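Erythrocyte membrane protein 1 (Plasmodium falciparum, PDB 6S8T) probably binds a host cell-surface receptor, ICAM-1, through its DBLbeta domain, helping infected red blood cells to adhere. Local coordinates at residues Y12-M23 against H393-T402. Numbering follows the deposited sequence.
Sequences YPAIANQMAHQM and HFFKELQKVT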
loop_
_atom_site.group_PDB
_atom_site.type_symbol
_atom_site.label_atom_id
_atom_site.label_comp_id
_atom_site.label_asym_id
_atom_site.label_seq_id
_atom_site.Cartn_x
_atom_site.Cartn_y
_atom_site.Cartn_z
ATOM N N TYR A 12 16.417 15.897 10.581
ATOM C CA TYR A 12 16.599 14.480 10.884
ATOM C C TYR A 12 16.549 13.666 9.595
ATOM O O TYR A 12 15.638 13.862 8.782
ATOM C CB TYR A 12 15.522 13.999 11.843
ATOM C CG TYR A 12 15.952 12.884 12.767
ATOM C CD1 TYR A 12 16.544 13.163 13.992
ATOM C CD2 TYR A 12 15.757 11.554 12.420
ATOM C CE1 TYR A 12 16.935 12.150 14.843
ATOM C CE2 TYR A 12 16.144 10.533 13.262
ATOM C CZ TYR A 12 16.734 10.836 14.474
ATOM O OH TYR A 12 17.120 9.819 15.316
ATOM N N PRO A 13 17.491 12.751 9.374
ATOM C CA PRO A 13 17.522 12.027 8.099
ATOM C C PRO A 13 16.375 11.032 7.983
ATOM O O PRO A 13 15.980 10.393 8.961
ATOM C CB PRO A 13 18.878 11.314 8.131
ATOM C CG PRO A 13 19.154 11.122 9.586
ATOM C CD PRO A 13 18.583 12.339 10.274
ATOM N N ALA A 14 15.843 10.913 6.768
ATOM C CA ALA A 14 14.820 9.920 6.464
ATOM C C ALA A 14 15.500 8.599 6.134
ATOM O O ALA A 14 16.297 8.526 5.194
ATOM C CB ALA A 14 13.950 10.392 5.299
ATOM N N ILE A 15 15.195 7.553 6.900
ATOM C CA ILE A 15 15.991 6.333 6.878
ATOM C C ILE A 15 15.180 5.086 6.555
ATOM O O ILE A 15 15.749 3.992 6.528
ATOM C CB ILE A 15 16.752 6.146 8.205
ATOM C CG1 ILE A 15 15.778 6.059 9.379
ATOM C CG2 ILE A 15 17.718 7.294 8.423
ATOM C CD1 ILE A 15 16.462 6.143 10.732
ATOM N N ALA A 16 13.877 5.212 6.294
ATOM C CA ALA A 16 13.068 4.026 6.014
ATOM C C ALA A 16 13.587 3.268 4.798
ATOM O O ALA A 16 13.651 2.032 4.813
ATOM C CB ALA A 16 11.601 4.414 5.816
ATOM N N ASN A 17 13.982 3.986 3.743
ATOM C CA ASN A 17 14.432 3.312 2.527
ATOM C C ASN A 17 15.746 2.573 2.750
ATOM O O ASN A 17 15.939 1.470 2.226
ATOM C CB ASN A 17 14.574 4.312 1.381
ATOM C CG ASN A 17 14.840 3.631 0.049
ATOM O OD1 ASN A 17 13.911 3.213 -0.643
ATOM N ND2 ASN A 17 16.113 3.515 -0.315
ATOM N N GLN A 18 16.667 3.165 3.515
ATOM C CA GLN A 18 17.900 2.456 3.840
ATOM C C GLN A 18 17.633 1.258 4.743
ATOM O O GLN A 18 18.341 0.248 4.650
ATOM C CB GLN A 18 18.906 3.408 4.485
ATOM C CG GLN A 18 19.440 4.468 3.530
ATOM C CD GLN A 18 20.435 5.407 4.187
ATOM O OE1 GLN A 18 21.605 5.065 4.370
ATOM N NE2 GLN A 18 19.972 6.600 4.545
ATOM N N MET A 19 16.623 1.341 5.613
ATOM C CA MET A 19 16.245 0.168 6.395
ATOM C C MET A 19 15.703 -0.936 5.495
ATOM O O MET A 19 15.992 -2.120 5.714
ATOM C CB MET A 19 15.210 0.538 7.459
ATOM C CG MET A 19 15.708 1.469 8.558
ATOM S SD MET A 19 17.117 0.828 9.485
ATOM C CE MET A 19 16.623 -0.874 9.729
ATOM N N ALA A 20 14.913 -0.568 4.479
ATOM C CA ALA A 20 14.380 -1.564 3.557
ATOM C C ALA A 20 15.500 -2.274 2.808
ATOM O O ALA A 20 15.437 -3.489 2.587
ATOM C CB ALA A 20 13.412 -0.905 2.571
ATOM N N HIS A 21 16.532 -1.528 2.411
ATOM C CA HIS A 21 17.683 -2.139 1.755
ATOM C C HIS A 21 18.343 -3.179 2.654
ATOM O O HIS A 21 18.799 -4.224 2.175
ATOM C CB HIS A 21 18.680 -1.054 1.350
ATOM C CG HIS A 21 19.842 -1.564 0.557
ATOM N ND1 HIS A 21 20.980 -2.070 1.147
ATOM C CD2 HIS A 21 20.042 -1.644 -0.779
ATOM C CE1 HIS A 21 21.831 -2.443 0.207
ATOM N NE2 HIS A 21 21.286 -2.195 -0.970
ATOM N N GLN A 22 18.392 -2.918 3.963
ATOM C CA GLN A 22 18.962 -3.896 4.886
ATOM C C GLN A 22 18.096 -5.148 4.968
ATOM O O GLN A 22 18.619 -6.268 5.007
ATOM C CB GLN A 22 19.141 -3.272 6.271
ATOM C CG GLN A 22 19.640 -4.238 7.337
ATOM C CD GLN A 22 19.755 -3.584 8.698
ATOM O OE1 GLN A 22 19.947 -2.372 8.802
ATOM N NE2 GLN A 22 19.623 -4.379 9.753
ATOM N N MET A 23 16.772 -4.979 4.997
ATOM C CA MET A 23 15.878 -6.134 5.010
ATOM C C MET A 23 16.012 -6.958 3.732
ATOM O O MET A 23 15.924 -8.191 3.781
ATOM C CB MET A 23 14.428 -5.677 5.209
ATOM C CG MET A 23 14.174 -4.902 6.501
ATOM S SD MET A 23 14.421 -5.882 8.000
ATOM C CE MET A 23 14.160 -4.640 9.264
ATOM N N HIS A 393 10.128 -6.209 14.606
ATOM C CA HIS A 393 11.489 -6.319 14.090
ATOM C C HIS A 393 11.905 -5.056 13.347
ATOM O O HIS A 393 13.038 -4.588 13.499
ATOM C CB HIS A 393 11.619 -7.538 13.181
ATOM C CG HIS A 393 13.017 -7.778 12.702
ATOM N ND1 HIS A 393 13.392 -7.618 11.385
ATOM C CD2 HIS A 393 14.137 -8.148 13.369
ATOM C CE1 HIS A 393 14.679 -7.890 11.260
ATOM N NE2 HIS A 393 15.155 -8.212 12.449
ATOM N N PHE A 394 11.004 -4.488 12.541
ATOM C CA PHE A 394 11.328 -3.259 11.822
ATOM C C PHE A 394 11.582 -2.110 12.792
ATOM O O PHE A 394 12.568 -1.377 12.658
ATOM C CB PHE A 394 10.199 -2.914 10.846
ATOM C CG PHE A 394 10.507 -1.756 9.937
ATOM C CD1 PHE A 394 11.193 -1.952 8.748
ATOM C CD2 PHE A 394 10.096 -0.475 10.262
ATOM C CE1 PHE A 394 11.472 -0.891 7.905
ATOM C CE2 PHE A 394 10.373 0.590 9.424
ATOM C CZ PHE A 394 11.061 0.382 8.244
ATOM N N PHE A 395 10.705 -1.948 13.788
ATOM C CA PHE A 395 10.883 -0.889 14.777
ATOM C C PHE A 395 12.123 -1.113 15.642
ATOM O O PHE A 395 12.759 -0.142 16.065
ATOM C CB PHE A 395 9.636 -0.773 15.656
ATOM C CG PHE A 395 8.548 0.097 15.078
ATOM C CD1 PHE A 395 8.836 1.054 14.116
ATOM C CD2 PHE A 395 7.236 -0.034 15.508
ATOM C CE1 PHE A 395 7.837 1.862 13.593
ATOM C CE2 PHE A 395 6.232 0.769 14.989
ATOM C CZ PHE A 395 6.534 1.719 14.029
ATOM N N LYS A 396 12.488 -2.369 15.917
ATOM C CA LYS A 396 13.694 -2.627 16.704
ATOM C C LYS A 396 14.949 -2.192 15.957
ATOM O O LYS A 396 15.852 -1.586 16.543
ATOM C CB LYS A 396 13.791 -4.107 17.072
ATOM C CG LYS A 396 13.084 -4.483 18.357
ATOM C CD LYS A 396 13.388 -5.924 18.732
ATOM C CE LYS A 396 13.036 -6.198 20.184
ATOM N NZ LYS A 396 13.835 -5.343 21.112
ATOM N N GLU A 397 15.028 -2.503 14.663
ATOM C CA GLU A 397 16.176 -2.067 13.879
ATOM C C GLU A 397 16.185 -0.554 13.699
ATOM O O GLU A 397 17.260 0.054 13.624
ATOM C CB GLU A 397 16.183 -2.780 12.529
ATOM C CG GLU A 397 16.521 -4.258 12.608
ATOM C CD GLU A 397 17.871 -4.511 13.250
ATOM O OE1 GLU A 397 17.910 -4.814 14.461
ATOM O OE2 GLU A 397 18.895 -4.392 12.546
ATOM N N LEU A 398 15.007 0.070 13.646
ATOM C CA LEU A 398 14.932 1.524 13.559
ATOM C C LEU A 398 15.417 2.176 14.851
ATOM O O LEU A 398 16.209 3.128 14.823
ATOM C CB LEU A 398 13.496 1.943 13.244
ATOM C CG LEU A 398 13.221 3.384 12.817
ATOM C CD1 LEU A 398 13.976 3.703 11.547
ATOM C CD2 LEU A 398 11.728 3.590 12.613
ATOM N N GLN A 399 14.951 1.673 15.996
ATOM C CA GLN A 399 15.387 2.201 17.285
ATOM C C GLN A 399 16.876 1.976 17.509
ATOM O O GLN A 399 17.538 2.794 18.160
ATOM C CB GLN A 399 14.563 1.559 18.406
ATOM C CG GLN A 399 13.094 1.989 18.405
ATOM C CD GLN A 399 12.172 0.975 19.058
ATOM O OE1 GLN A 399 12.614 -0.073 19.526
ATOM N NE2 GLN A 399 10.877 1.277 19.076
ATOM N N LYS A 400 17.421 0.886 16.968
ATOM C CA LYS A 400 18.841 0.595 17.127
ATOM C C LYS A 400 19.705 1.612 16.386
ATOM O O LYS A 400 20.762 2.016 16.885
ATOM C CB LYS A 400 19.120 -0.826 16.636
ATOM C CG LYS A 400 20.568 -1.262 16.676
ATOM C CD LYS A 400 20.685 -2.699 16.199
ATOM C CE LYS A 400 22.125 -3.152 16.164
ATOM N NZ LYS A 400 22.270 -4.575 15.742
ATOM N N VAL A 401 19.272 2.041 15.199
ATOM C CA VAL A 401 20.040 3.024 14.439
ATOM C C VAL A 401 19.933 4.404 15.077
ATOM O O VAL A 401 20.932 5.120 15.209
ATOM C CB VAL A 401 19.576 3.051 12.969
ATOM C CG1 VAL A 401 20.124 4.285 12.270
ATOM C CG2 VAL A 401 20.015 1.787 12.242
ATOM N N THR A 402 18.726 4.804 15.480
ATOM C CA THR A 402 18.508 6.143 16.012
ATOM C C THR A 402 18.926 6.289 17.468
ATOM O O THR A 402 18.959 7.418 17.969
ATOM C CB THR A 402 17.035 6.539 15.887
ATOM O OG1 THR A 402 16.235 5.671 16.697
ATOM C CG2 THR A 402 16.576 6.447 14.440
#
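Met19 reaches from helix 16-32 into helix 388-402 as a knob in the hole formed by Phe394, Glu397, Leu398 and Val401. Its chain bends at chi2 and again at chi3, which carries the terminal methyl across the stem of Glu397, CE lying 3.4 Å from Glu397 CB. SD passes Val401 CG2, CG leans on Leu398 CD1, and CB meets Phe394 at CE1. One turn on, Met23 lies against the start of 393-402: its CE fits between Phe394 CD1 (4.0 Å) and ND1 of His393 (3.7 Å), while SD lies at the edge of the imidazole, 4.7 Å from the ring centroid. Phe394 is thus shared by the two methionines, the adjacent CD1 and CE1 each meeting one of them, and elsewhere it touches Pro292. The short segments run at 119° to each other, their axes 11.0 Å apart at closest approach; the pair joins the first helix of this helix-rich DBLbeta domain of PfEMP1 to one some 370 residues later in the chain. Glu397 also carries the polar link of the contact: Gln22 NE2 donates a bent hydrogen bond (2.9 Å, 138°) to the anti lone pair of OE2, the amide and carboxylate planes standing nearly perpendicular. Toward the other end, Ile15, the N-cap residue, pushes CD1 into the angle between Leu398 CD1 (3.6 Å) and Thr402 CG2. Tyr12 closes this end with its hydroxyl over Thr402, OH 3.3 Å from CB, and the methyl CG2 lying at the edge of the ring. Helix 417-424 binds the approach to the helix and its first residue: Gln423 NE2 bonds the carbonyl of Tyr12 and Glu424 OE2 the amide of Ala16.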